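Local coordinates for protein 6-phosphogluconolactonase (Shewanella baltica, PDB 3NWP) that probably hydrolyses 6-phosphogluconolactone to 6-phosphogluconate, the second step of the oxidative pentose phosphate pathway, at residues S57-I68 / L92-R103. Numbering follows the deposited sequence. Where two conformers were deposited one is given.
Sequences SMKSIDWSDVYI and LLQNRASNAKFR
The indole of Trp-63 lies flat against Ala-97, whose CB sits 3.7 Å from the centroid of the five-membered ring, a CH-pi contact over the face; Ile-61 CD1 lies over the opposite face. Trp-63 NE1 donates to Lys-59 O at 2.9 Å in a bent bond (137°), which restrains the turn of the ring. A leucine in place of Trp-63 would probably open a gap between Ile-61 and Ala-97 and leave Lys-59 O without this donor. Beyond the indole, Ala-100 CB meets Ile-68 CD1, which the CD2 methyls of Leu-92 and Leu-93 also touch. Here the chain completes a beta-alpha-beta unit: strand 66-74 leads through helix 84-91 to the short strand 101-102. As parallel pairing requires, Lys-101 bonds to both neighbours of Tyr-67, its N to Val-66 O and its O to Ile-68 N; Ile-68 O then takes Arg-103 N. In one of its two conformers, Lys-101 runs alongside Tyr-67, CD over one ring face, and a bend at chi4 (55°) takes NZ to Ser-64 O, a bond therefore somewhat doubtful. At the other end, extended Arg-96 gives NH1 to Met-58 O at 2.7 Å, in the carbonyl plane. Asn-95 ND2 reaches Ser-57 OG at 2.9 Å in an almost straight bond (177°), and that hydroxyl in turn hydrogen-bonds to Gln-54 O of helix 50-58.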
# COMPACT_ATOMS: atom_id res chain seq x y z
N SER A 57 -12.29 -9.63 3.67
CA SER A 57 -13.03 -9.55 4.90
C SER A 57 -13.72 -10.86 5.24
O SER A 57 -14.00 -11.08 6.42
CB SER A 57 -14.02 -8.40 4.90
OG SER A 57 -15.23 -8.74 4.23
N MSE A 58 -14.03 -11.69 4.25
CA MSE A 58 -14.73 -12.94 4.49
C MSE A 58 -13.78 -14.14 4.70
O MSE A 58 -14.25 -15.21 5.14
CB MSE A 58 -15.75 -13.22 3.37
CG MSE A 58 -16.99 -12.36 3.46
SE MSE A 58 -18.08 -12.81 4.96
CE MSE A 58 -19.18 -14.18 4.12
N LYS A 59 -12.47 -13.98 4.43
CA LYS A 59 -11.52 -15.10 4.55
C LYS A 59 -11.40 -15.56 6.01
O LYS A 59 -11.28 -14.72 6.91
CB LYS A 59 -10.15 -14.71 3.99
CG LYS A 59 -10.11 -14.48 2.48
CD LYS A 59 -10.29 -15.77 1.73
CE LYS A 59 -10.32 -15.56 0.21
NZ LYS A 59 -10.54 -16.88 -0.48
N SER A 60 -11.44 -16.88 6.22
CA SER A 60 -11.34 -17.46 7.55
C SER A 60 -9.88 -17.71 7.94
O SER A 60 -9.30 -18.75 7.65
CB SER A 60 -12.12 -18.79 7.61
OG SER A 60 -12.09 -19.33 8.93
N ILE A 61 -9.25 -16.63 8.41
CA ILE A 61 -7.91 -16.69 8.99
C ILE A 61 -7.99 -16.02 10.36
O ILE A 61 -9.04 -15.43 10.74
CB ILE A 61 -6.85 -15.98 8.06
CG1 ILE A 61 -7.15 -14.51 7.88
CG2 ILE A 61 -6.75 -16.72 6.69
CD1 ILE A 61 -5.90 -13.64 7.33
N ASP A 62 -6.86 -16.10 11.08
CA ASP A 62 -6.74 -15.54 12.42
C ASP A 62 -6.59 -14.00 12.36
O ASP A 62 -5.57 -13.44 12.78
CB ASP A 62 -5.55 -16.20 13.15
CG ASP A 62 -5.74 -17.64 13.47
OD1 ASP A 62 -6.89 -18.11 13.70
OD2 ASP A 62 -4.73 -18.41 13.57
N TRP A 63 -7.63 -13.29 11.90
CA TRP A 63 -7.62 -11.85 11.73
C TRP A 63 -7.27 -11.04 12.98
O TRP A 63 -6.72 -9.95 12.88
CB TRP A 63 -8.93 -11.31 11.15
CG TRP A 63 -9.11 -11.53 9.66
CD1 TRP A 63 -9.99 -12.38 9.06
CD2 TRP A 63 -8.37 -10.91 8.59
NE1 TRP A 63 -9.88 -12.30 7.69
CE2 TRP A 63 -8.88 -11.41 7.38
CE3 TRP A 63 -7.35 -9.96 8.55
CZ2 TRP A 63 -8.39 -10.98 6.16
CZ3 TRP A 63 -6.85 -9.54 7.33
CH2 TRP A 63 -7.36 -10.07 6.14
N SER A 64 -7.63 -11.60 14.15
CA SER A 64 -7.36 -10.90 15.40
C SER A 64 -5.87 -10.85 15.75
O SER A 64 -5.45 -10.07 16.60
CB SER A 64 -8.20 -11.50 16.58
OG SER A 64 -7.85 -12.85 16.86
N ASP A 65 -5.08 -11.64 15.05
CA ASP A 65 -3.64 -11.68 15.20
C ASP A 65 -2.99 -10.95 14.01
O ASP A 65 -1.77 -11.07 13.84
CB ASP A 65 -3.14 -13.09 15.28
CG ASP A 65 -3.67 -13.82 16.52
OD1 ASP A 65 -3.51 -13.23 17.60
OD2 ASP A 65 -4.18 -14.95 16.39
N VAL A 66 -3.77 -10.18 13.24
CA VAL A 66 -3.23 -9.42 12.07
C VAL A 66 -3.33 -7.95 12.39
O VAL A 66 -4.44 -7.43 12.71
CB VAL A 66 -3.98 -9.74 10.75
CG1 VAL A 66 -3.38 -8.88 9.58
CG2 VAL A 66 -3.96 -11.25 10.46
N TYR A 67 -2.20 -7.24 12.29
CA TYR A 67 -2.14 -5.80 12.41
C TYR A 67 -2.21 -5.19 11.04
O TYR A 67 -1.53 -5.65 10.12
CB TYR A 67 -0.82 -5.39 13.07
CG TYR A 67 -0.70 -5.72 14.52
CD1 TYR A 67 -0.40 -6.99 14.93
CD2 TYR A 67 -0.75 -4.70 15.47
CE1 TYR A 67 -0.24 -7.29 16.30
CE2 TYR A 67 -0.59 -4.99 16.82
CZ TYR A 67 -0.34 -6.29 17.22
OH TYR A 67 -0.18 -6.61 18.55
N ILE A 68 -3.07 -4.18 10.85
CA ILE A 68 -3.28 -3.58 9.55
C ILE A 68 -3.07 -2.09 9.59
O ILE A 68 -3.47 -1.42 10.54
CB ILE A 68 -4.70 -3.84 9.03
CG1 ILE A 68 -5.04 -5.34 9.06
CG2 ILE A 68 -4.82 -3.26 7.61
CD1 ILE A 68 -6.48 -5.68 8.59
N LEU A 92 -12.95 -3.24 4.42
CA LEU A 92 -12.08 -4.31 4.88
C LEU A 92 -12.41 -4.78 6.31
O LEU A 92 -12.41 -5.97 6.58
CB LEU A 92 -10.59 -3.90 4.74
CG LEU A 92 -9.54 -4.93 5.20
CD1 LEU A 92 -9.67 -6.18 4.33
CD2 LEU A 92 -8.10 -4.33 5.05
N LEU A 93 -12.63 -3.83 7.23
CA LEU A 93 -12.73 -4.14 8.65
C LEU A 93 -14.20 -4.51 8.95
O LEU A 93 -14.93 -3.81 9.70
CB LEU A 93 -12.29 -2.96 9.47
CG LEU A 93 -10.86 -2.51 9.25
CD1 LEU A 93 -10.55 -1.40 10.29
CD2 LEU A 93 -9.85 -3.67 9.44
N GLN A 94 -14.62 -5.55 8.26
CA GLN A 94 -16.02 -6.03 8.28
C GLN A 94 -15.97 -7.56 8.34
O GLN A 94 -14.94 -8.19 8.10
CB GLN A 94 -16.72 -5.59 7.00
CG GLN A 94 -16.84 -4.06 6.81
CD GLN A 94 -17.77 -3.41 7.82
OE1 GLN A 94 -18.72 -4.03 8.28
NE2 GLN A 94 -17.48 -2.18 8.19
N ASN A 95 -17.09 -8.22 8.68
CA ASN A 95 -17.09 -9.68 8.61
C ASN A 95 -15.97 -10.29 9.47
O ASN A 95 -15.81 -9.87 10.62
CB ASN A 95 -17.12 -10.13 7.14
CG ASN A 95 -18.26 -9.47 6.38
OD1 ASN A 95 -19.41 -9.50 6.87
ND2 ASN A 95 -17.98 -8.84 5.25
N ARG A 96 -15.25 -11.30 8.97
CA ARG A 96 -14.24 -11.98 9.78
C ARG A 96 -13.11 -11.03 10.12
O ARG A 96 -12.45 -11.17 11.13
CB ARG A 96 -13.77 -13.25 9.10
CG ARG A 96 -14.92 -14.28 8.87
CD ARG A 96 -14.46 -15.63 8.40
NE ARG A 96 -15.54 -16.65 8.53
CZ ARG A 96 -16.36 -17.05 7.57
NH1 ARG A 96 -16.28 -16.60 6.31
NH2 ARG A 96 -17.28 -17.96 7.86
N ALA A 97 -12.87 -10.06 9.25
CA ALA A 97 -11.77 -9.11 9.51
C ALA A 97 -12.11 -7.95 10.46
O ALA A 97 -11.25 -7.14 10.75
CB ALA A 97 -11.22 -8.60 8.17
N SER A 98 -13.37 -7.88 10.87
CA SER A 98 -13.78 -7.13 12.02
C SER A 98 -12.75 -7.31 13.11
O SER A 98 -12.52 -6.39 13.86
CB SER A 98 -15.12 -7.65 12.56
OG SER A 98 -16.14 -7.54 11.60
N ASN A 99 -12.22 -8.55 13.21
CA ASN A 99 -11.41 -8.96 14.32
C ASN A 99 -9.93 -8.44 14.30
O ASN A 99 -9.19 -8.45 15.30
CB ASN A 99 -11.46 -10.51 14.40
CG ASN A 99 -12.81 -11.04 14.79
OD1 ASN A 99 -13.27 -10.86 15.92
ND2 ASN A 99 -13.46 -11.72 13.86
N ALA A 100 -9.52 -7.95 13.13
CA ALA A 100 -8.16 -7.48 12.97
C ALA A 100 -7.84 -6.22 13.77
O ALA A 100 -8.76 -5.52 14.23
CB ALA A 100 -7.84 -7.27 11.49
N LYS A 101 -6.55 -5.96 13.92
CA LYS A 101 -6.06 -4.80 14.69
C LYS A 101 -5.53 -3.70 13.77
O LYS A 101 -4.37 -3.70 13.40
CB LYS A 101 -4.91 -5.24 15.61
CG LYS A 101 -5.29 -6.14 16.79
CD LYS A 101 -4.04 -6.60 17.59
CE LYS A 101 -4.40 -7.17 18.98
NZ LYS A 101 -5.40 -8.27 18.91
N PHE A 102 -6.39 -2.74 13.45
CA PHE A 102 -6.13 -1.67 12.48
C PHE A 102 -5.63 -0.41 13.19
O PHE A 102 -6.17 -0.01 14.24
CB PHE A 102 -7.39 -1.34 11.69
CG PHE A 102 -7.23 -0.16 10.80
CD1 PHE A 102 -6.56 -0.26 9.60
CD2 PHE A 102 -7.71 1.09 11.15
CE1 PHE A 102 -6.38 0.83 8.77
CE2 PHE A 102 -7.52 2.20 10.29
CZ PHE A 102 -6.90 2.07 9.11
N ARG A 103 -4.61 0.24 12.61
CA ARG A 103 -4.20 1.57 13.03
C ARG A 103 -4.08 2.46 11.82
O ARG A 103 -3.36 2.11 10.88
CB ARG A 103 -2.84 1.50 13.72
CG ARG A 103 -2.42 2.85 14.33
CD ARG A 103 -2.93 3.00 15.73
NE ARG A 103 -2.11 2.20 16.63
CZ ARG A 103 -2.32 2.08 17.93
NH1 ARG A 103 -3.35 2.69 18.52
NH2 ARG A 103 -1.49 1.33 18.65